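Local coordinates for protein type IV pilin structural subunit (Pseudomonas aeruginosa, PDB 3JYZ) that probably assembles into type IV pili, the thin surface filaments that such bacteria use for attachment and twitching motility, at residues 8-13 against 54-59; 98-103 against 114-119. All coordinates share one frame; numbering follows the deposited sequence. Where two conformers were deposited one is given.

Interaction 1. Residues 8-13 against 54-59; sequences RTRVSE and SKYVTS. With SO4 (sulfate ion), chain B.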
loop_
_atom_site.group_PDB
_atom_site.type_symbol
_atom_site.label_atom_id
_atom_site.label_comp_id
_atom_site.label_asym_id
_atom_site.label_seq_id
_atom_site.Cartn_x
_atom_site.Cartn_y
_atom_site.Cartn_z
ATOM N N ARG A 8 -2.435 -3.992 16.273
ATOM C CA ARG A 8 -2.821 -4.525 14.964
ATOM C C ARG A 8 -4.131 -3.964 14.481
ATOM O O ARG A 8 -4.336 -3.746 13.284
ATOM C CB ARG A 8 -2.982 -6.041 15.015
ATOM C CG ARG A 8 -1.694 -6.782 14.934
ATOM C CD ARG A 8 -1.928 -8.274 15.024
ATOM N NE ARG A 8 -0.766 -8.896 15.631
ATOM C CZ ARG A 8 -0.695 -10.183 15.952
ATOM N NH1 ARG A 8 -1.728 -10.998 15.723
ATOM N NH2 ARG A 8 0.411 -10.649 16.508
ATOM N N THR A 9 -5.066 -3.787 15.411
ATOM C CA THR A 9 -6.382 -3.308 15.057
ATOM C C THR A 9 -6.260 -1.866 14.560
ATOM O O THR A 9 -6.920 -1.482 13.596
ATOM C CB THR A 9 -7.367 -3.468 16.233
ATOM O OG1 THR A 9 -8.221 -4.590 15.966
ATOM C CG2 THR A 9 -8.209 -2.229 16.388
ATOM N N ARG A 10 -5.390 -1.094 15.171
ATOM C CA ARG A 10 -5.157 0.271 14.717
ATOM C C ARG A 10 -4.419 0.312 13.377
ATOM O O ARG A 10 -4.725 1.142 12.522
ATOM C CB ARG A 10 -4.445 1.087 15.800
ATOM C CG ARG A 10 -5.335 1.283 17.020
ATOM C CD ARG A 10 -4.592 1.829 18.221
ATOM N NE ARG A 10 -5.463 1.855 19.391
ATOM C CZ ARG A 10 -5.074 2.221 20.609
ATOM N NH1 ARG A 10 -3.826 2.603 20.827
ATOM N NH2 ARG A 10 -5.947 2.205 21.610
ATOM N N VAL A 11 -3.470 -0.603 13.185
ATOM C CA VAL A 11 -2.796 -0.731 11.893
ATOM C C VAL A 11 -3.802 -1.124 10.799
ATOM O O VAL A 11 -3.743 -0.614 9.680
ATOM C CB VAL A 11 -1.609 -1.727 11.966
ATOM C CG1 VAL A 11 -1.027 -1.961 10.582
ATOM C CG2 VAL A 11 -0.534 -1.199 12.909
ATOM N N SER A 12 -4.742 -2.004 11.128
ATOM C CA SER A 12 -5.793 -2.368 10.171
ATOM C C SER A 12 -6.620 -1.170 9.707
ATOM O O SER A 12 -7.040 -1.128 8.548
ATOM C CB SER A 12 -6.709 -3.450 10.746
ATOM O OG SER A 12 -6.057 -4.707 10.722
ATOM N N GLU A 13 -6.867 -0.238 10.593
ATOM C CA GLU A 13 -7.530 0.970 10.158
ATOM C C GLU A 13 -6.887 1.652 9.034
ATOM O O GLU A 13 -7.562 2.143 8.208
ATOM C CB GLU A 13 -7.736 1.923 11.346
ATOM C CG GLU A 13 -8.724 1.303 12.309
ATOM C CD GLU A 13 -9.991 2.135 12.550
ATOM O OE1 GLU A 13 -11.138 1.668 12.235
ATOM O OE2 GLU A 13 -9.799 3.273 13.098
ATOM N N SER A 54 -5.502 10.229 9.594
ATOM C CA SER A 54 -6.462 9.994 10.662
ATOM C C SER A 54 -5.708 10.106 11.969
ATOM O O SER A 54 -4.529 10.432 11.980
ATOM C CB SER A 54 -7.055 8.591 10.532
ATOM O OG SER A 54 -6.071 7.614 10.819
ATOM N N LYS A 55 -6.331 9.767 13.061
ATOM C CA LYS A 55 -5.617 9.772 14.306
ATOM C C LYS A 55 -4.419 8.825 14.304
ATOM O O LYS A 55 -3.469 9.122 14.836
ATOM C CB LYS A 55 -6.552 9.399 15.496
ATOM C CG LYS A 55 -5.837 9.337 16.803
ATOM C CD LYS A 55 -6.812 9.077 17.953
ATOM C CE LYS A 55 -6.065 8.796 19.241
ATOM N NZ LYS A 55 -6.903 8.879 20.440
ATOM N N TYR A 56 -4.508 7.818 13.557
ATOM C CA TYR A 56 -3.519 6.748 13.592
ATOM C C TYR A 56 -2.641 6.769 12.344
ATOM O O TYR A 56 -1.626 6.142 12.437
ATOM C CB TYR A 56 -4.203 5.388 13.731
ATOM C CG TYR A 56 -4.958 5.211 15.030
ATOM C CD1 TYR A 56 -4.417 5.649 16.234
ATOM C CD2 TYR A 56 -6.207 4.608 15.051
ATOM C CE1 TYR A 56 -5.104 5.488 17.421
ATOM C CE2 TYR A 56 -6.901 4.443 16.236
ATOM C CZ TYR A 56 -6.346 4.885 17.417
ATOM O OH TYR A 56 -7.030 4.723 18.600
ATOM N N VAL A 57 -3.027 7.402 11.318
ATOM C CA VAL A 57 -2.314 7.420 10.063
ATOM C C VAL A 57 -1.814 8.814 9.712
ATOM O O VAL A 57 -2.566 9.683 9.646
ATOM C CB VAL A 57 -3.171 6.895 8.947
ATOM C CG1 VAL A 57 -2.431 6.931 7.635
ATOM C CG2 VAL A 57 -3.545 5.499 9.290
ATOM N N THR A 58 -0.507 8.942 9.569
ATOM C CA THR A 58 0.107 10.203 9.156
ATOM C C THR A 58 -0.166 10.472 7.680
ATOM O O THR A 58 -0.563 11.573 7.303
ATOM C CB THR A 58 1.623 10.172 9.390
ATOM O OG1 THR A 58 1.877 10.194 10.799
ATOM C CG2 THR A 58 2.318 11.367 8.740
ATOM N N SER A 59 0.019 9.455 6.848
ATOM C CA SER A 59 -0.066 9.651 5.411
ATOM C C SER A 59 -0.253 8.336 4.674
ATOM O O SER A 59 0.162 7.278 5.155
ATOM C CB SER A 59 1.193 10.362 4.900
ATOM O OG SER A 59 2.363 9.613 5.189
HETATM S S SO4 B . -4.320 -11.590 12.835
HETATM O O1 SO4 B . -4.638 -11.133 14.342
HETATM O O2 SO4 B . -5.581 -11.763 12.245
HETATM O O3 SO4 B . -3.517 -10.573 12.313
HETATM O O4 SO4 B . -3.640 -12.863 13.012
#
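Arg10 lays the aliphatic part of its side chain across one face of the Tyr56 ring. Its CG stands 3.9 Å from the centroid of that ring, 21° off the normal, a CH-pi contact displaced toward the CE2 side. Arg10 CD follows, 3.6 Å from Tyr56 CZ, because the arginine runs extended from CG to NE and so travels out over the ring toward the phenol oxygen. The guanidinium ends up nearly parallel to the ring, the two planes 12° apart. Arg10 NE lies 3.4 Å from Tyr56 OH, but the angle is too poor for a hydrogen bond. Arginine suits this surface place, since its methylenes cover the aromatic face while its charge stays at the periphery. Glu13, one turn on, brings OE2 to the ring's edge, 4.3 Å from Tyr56 CD2.

The hydrogen bonds fall within each side, none crossing between the two segments. Ser54 OG accepts from the backbone N of Tyr56 and of Val57, an ST turn and ST motif that fix the bend carrying the tyrosine. On the helix, Arg8 NH1 donates to sulfate O1 at 3.2 Å; Arg150 holds the same ion, probably acquired from the crystallisation liquor.

The contact joins helix 4-28 to the approach to strand 57-62, where Tyr56 also packs on Gln78 and Val79 of helix 76-79 and Val57 on Leu17 and strand 70-74.

Interaction 2. Residues 98-103 against 114-119; sequences NTRTAL and TIDWAC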
loop_
_atom_site.group_PDB
_atom_site.type_symbol
_atom_site.label_atom_id
_atom_site.label_comp_id
_atom_site.label_asym_id
_atom_site.label_seq_id
_atom_site.Cartn_x
_atom_site.Cartn_y
_atom_site.Cartn_z
ATOM N N ASN A 98 -2.876 -15.506 -15.853
ATOM C CA ASN A 98 -1.799 -16.493 -15.810
ATOM C C ASN A 98 -0.552 -16.054 -15.054
ATOM O O ASN A 98 0.147 -16.879 -14.453
ATOM C CB ASN A 98 -1.365 -16.859 -17.229
ATOM C CG ASN A 98 -2.468 -17.549 -18.014
ATOM O OD1 ASN A 98 -2.939 -17.032 -19.029
ATOM N ND2 ASN A 98 -2.878 -18.725 -17.553
ATOM N N THR A 99 -0.283 -14.750 -15.076
ATOM C CA THR A 99 0.914 -14.221 -14.441
ATOM C C THR A 99 0.631 -12.857 -13.822
ATOM O O THR A 99 -0.252 -12.127 -14.286
ATOM C CB THR A 99 2.087 -14.054 -15.428
ATOM O OG1 THR A 99 3.282 -13.733 -14.702
ATOM C CG2 THR A 99 1.785 -12.955 -16.433
ATOM N N ARG A 100 1.394 -12.524 -12.783
ATOM C CA ARG A 100 1.380 -11.173 -12.222
ATOM C C ARG A 100 2.599 -10.380 -12.674
ATOM O O ARG A 100 3.721 -10.875 -12.650
ATOM C CB ARG A 100 1.354 -11.211 -10.697
ATOM C CG ARG A 100 0.085 -11.756 -10.103
ATOM C CD ARG A 100 0.126 -11.524 -8.614
ATOM N NE ARG A 100 -1.065 -11.948 -7.892
ATOM C CZ ARG A 100 -1.093 -12.965 -7.038
ATOM N NH1 ARG A 100 -0.001 -13.684 -6.838
ATOM N NH2 ARG A 100 -2.215 -13.261 -6.395
ATOM N N THR A 101 2.364 -9.128 -13.060
ATOM C CA THR A 101 3.434 -8.208 -13.407
ATOM C C THR A 101 3.200 -6.893 -12.656
ATOM O O THR A 101 2.054 -6.470 -12.489
ATOM C CB THR A 101 3.480 -7.970 -14.934
ATOM O OG1 THR A 101 4.447 -6.963 -15.242
ATOM C CG2 THR A 101 2.150 -7.513 -15.433
ATOM N N ALA A 102 4.276 -6.265 -12.186
ATOM C CA ALA A 102 4.172 -4.981 -11.487
ATOM C C ALA A 102 3.281 -4.017 -12.269
ATOM O O ALA A 102 3.405 -3.908 -13.488
ATOM C CB ALA A 102 5.548 -4.369 -11.280
ATOM N N LEU A 103 2.403 -3.304 -11.566
ATOM C CA LEU A 103 1.462 -2.391 -12.216
ATOM C C LEU A 103 2.110 -1.478 -13.252
ATOM O O LEU A 103 1.635 -1.395 -14.376
ATOM C CB LEU A 103 0.739 -1.525 -11.182
ATOM C CG LEU A 103 -0.304 -0.560 -11.743
ATOM C CD1 LEU A 103 -1.474 -1.315 -12.346
ATOM C CD2 LEU A 103 -0.786 0.386 -10.645
ATOM N N THR A 114 -6.807 -7.804 -14.014
ATOM C CA THR A 114 -7.281 -7.254 -12.754
ATOM C C THR A 114 -6.080 -6.908 -11.874
ATOM O O THR A 114 -4.973 -7.388 -12.106
ATOM C CB THR A 114 -8.202 -8.241 -12.038
ATOM O OG1 THR A 114 -7.619 -9.545 -12.094
ATOM C CG2 THR A 114 -9.563 -8.279 -12.722
ATOM N N ILE A 115 -6.302 -6.059 -10.879
ATOM C CA ILE A 115 -5.211 -5.581 -10.036
ATOM C C ILE A 115 -5.169 -6.311 -8.695
ATOM O O ILE A 115 -6.170 -6.386 -7.980
ATOM C CB ILE A 115 -5.319 -4.063 -9.812
ATOM C CG1 ILE A 115 -5.377 -3.347 -11.171
ATOM C CG2 ILE A 115 -4.165 -3.561 -8.941
ATOM C CD1 ILE A 115 -5.490 -1.839 -11.076
ATOM N N ASP A 116 -3.997 -6.852 -8.375
ATOM C CA ASP A 116 -3.767 -7.555 -7.118
ATOM C C ASP A 116 -2.808 -6.719 -6.282
ATOM O O ASP A 116 -1.906 -6.073 -6.817
ATOM C CB ASP A 116 -3.135 -8.927 -7.367
ATOM C CG ASP A 116 -4.029 -9.859 -8.167
ATOM O OD1 ASP A 116 -5.264 -9.677 -8.155
ATOM O OD2 ASP A 116 -3.478 -10.782 -8.802
ATOM N N TRP A 117 -3.003 -6.727 -4.971
ATOM C CA TRP A 117 -2.166 -5.953 -4.076
ATOM C C TRP A 117 -1.479 -6.842 -3.054
ATOM O O TRP A 117 -2.107 -7.726 -2.456
ATOM C CB TRP A 117 -3.006 -4.908 -3.344
ATOM C CG TRP A 117 -3.503 -3.801 -4.219
ATOM C CD1 TRP A 117 -4.657 -3.784 -4.952
ATOM C CD2 TRP A 117 -2.870 -2.539 -4.435
ATOM N NE1 TRP A 117 -4.775 -2.582 -5.621
ATOM C CE2 TRP A 117 -3.685 -1.800 -5.317
ATOM C CE3 TRP A 117 -1.684 -1.956 -3.973
ATOM C CZ2 TRP A 117 -3.353 -0.518 -5.746
ATOM C CZ3 TRP A 117 -1.356 -0.682 -4.392
ATOM C CH2 TRP A 117 -2.188 0.023 -5.270
ATOM N N ALA A 118 -0.188 -6.599 -2.868
ATOM C CA ALA A 118 0.603 -7.240 -1.826
ATOM C C ALA A 118 0.882 -6.237 -0.715
ATOM O O ALA A 118 1.275 -5.097 -0.990
ATOM C CB ALA A 118 1.916 -7.745 -2.412
ATOM N N CYS A 119 0.654 -6.642 0.531
ATOM C CA CYS A 119 0.983 -5.790 1.666
ATOM C C CYS A 119 2.212 -6.329 2.366
ATOM O O CYS A 119 2.271 -7.521 2.674
ATOM C CB CYS A 119 -0.169 -5.730 2.663
ATOM S SG CYS A 119 0.202 -4.637 4.077
#
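Matching first torsions place the charged partners: in both Arg100 and Asp116 (both chi1 near -65°) CG lies opposite the carbonyl carbon and beside the backbone N, and each side chain sets out toward the other segment. From CG to NE the arginine is extended, which carries NE up to the carboxylate, and the last torsion, chi4 112°, twists the guanidinium out of line with the chain.

The result is a salt bridge through a single N-H. Arg100 NE donates to Asp116 OD2 at 2.8 Å in a fairly straight bond, with an N-H...O angle of 163°. The oxygen lies close to the guanidinium plane, but the donor reaches it on its anti side and somewhat out of the carboxylate plane. With the two flat groups almost perpendicular, the paired, fork-like arrangement does not form: Arg100 NH2 remains 3.7 Å from Asp116 OD2. Arg100 is held further by NH1, which bonds to Gln130 O, and by a cation-pi contact with Phe132, a residue that Asp116 also touches. Such a partly exposed place suits an arginine, whose several N-H groups can serve different acceptors at once.

Farther in, the chemistry turns apolar. Leu103 CD1 meets Ile115 CD1 at 4.2 Å, methyl against methyl, and both side chains pack on Ile25 of helix 4-28. Branched aliphatic residues fit here because they fill the space between helix and sheet without leaving polar atoms to satisfy.

No backbone hydrogen bonds join the two segments; each pairs instead with strand 87-95, Thr101 with Ile94 and Asp116 with Tyr93. This is the pilin fold, an antiparallel sheet packed on a long N-terminal helix, and Cys119 anchors its C-terminal region through the disulfide to Cys149.

In the fold
Interactions 1 and 2 lie on opposite sides of the chain's centre, their own centres about 24 Å apart, yet both reach the same antiparallel sheet and the same long helix 4-28. Interaction 1 is a surface contact in which the helix itself supplies one partner; interaction 2 is partly buried, and there the helix lies against the apolar end while strand 87-95 pairs with both segments. An arginine leads each contact in a different way: Arg10 chiefly through methylenes on an aromatic face, Arg100 through a charged hydrogen bond to a carboxylate. Only interaction 2 adds an aliphatic pair, where it turns inward.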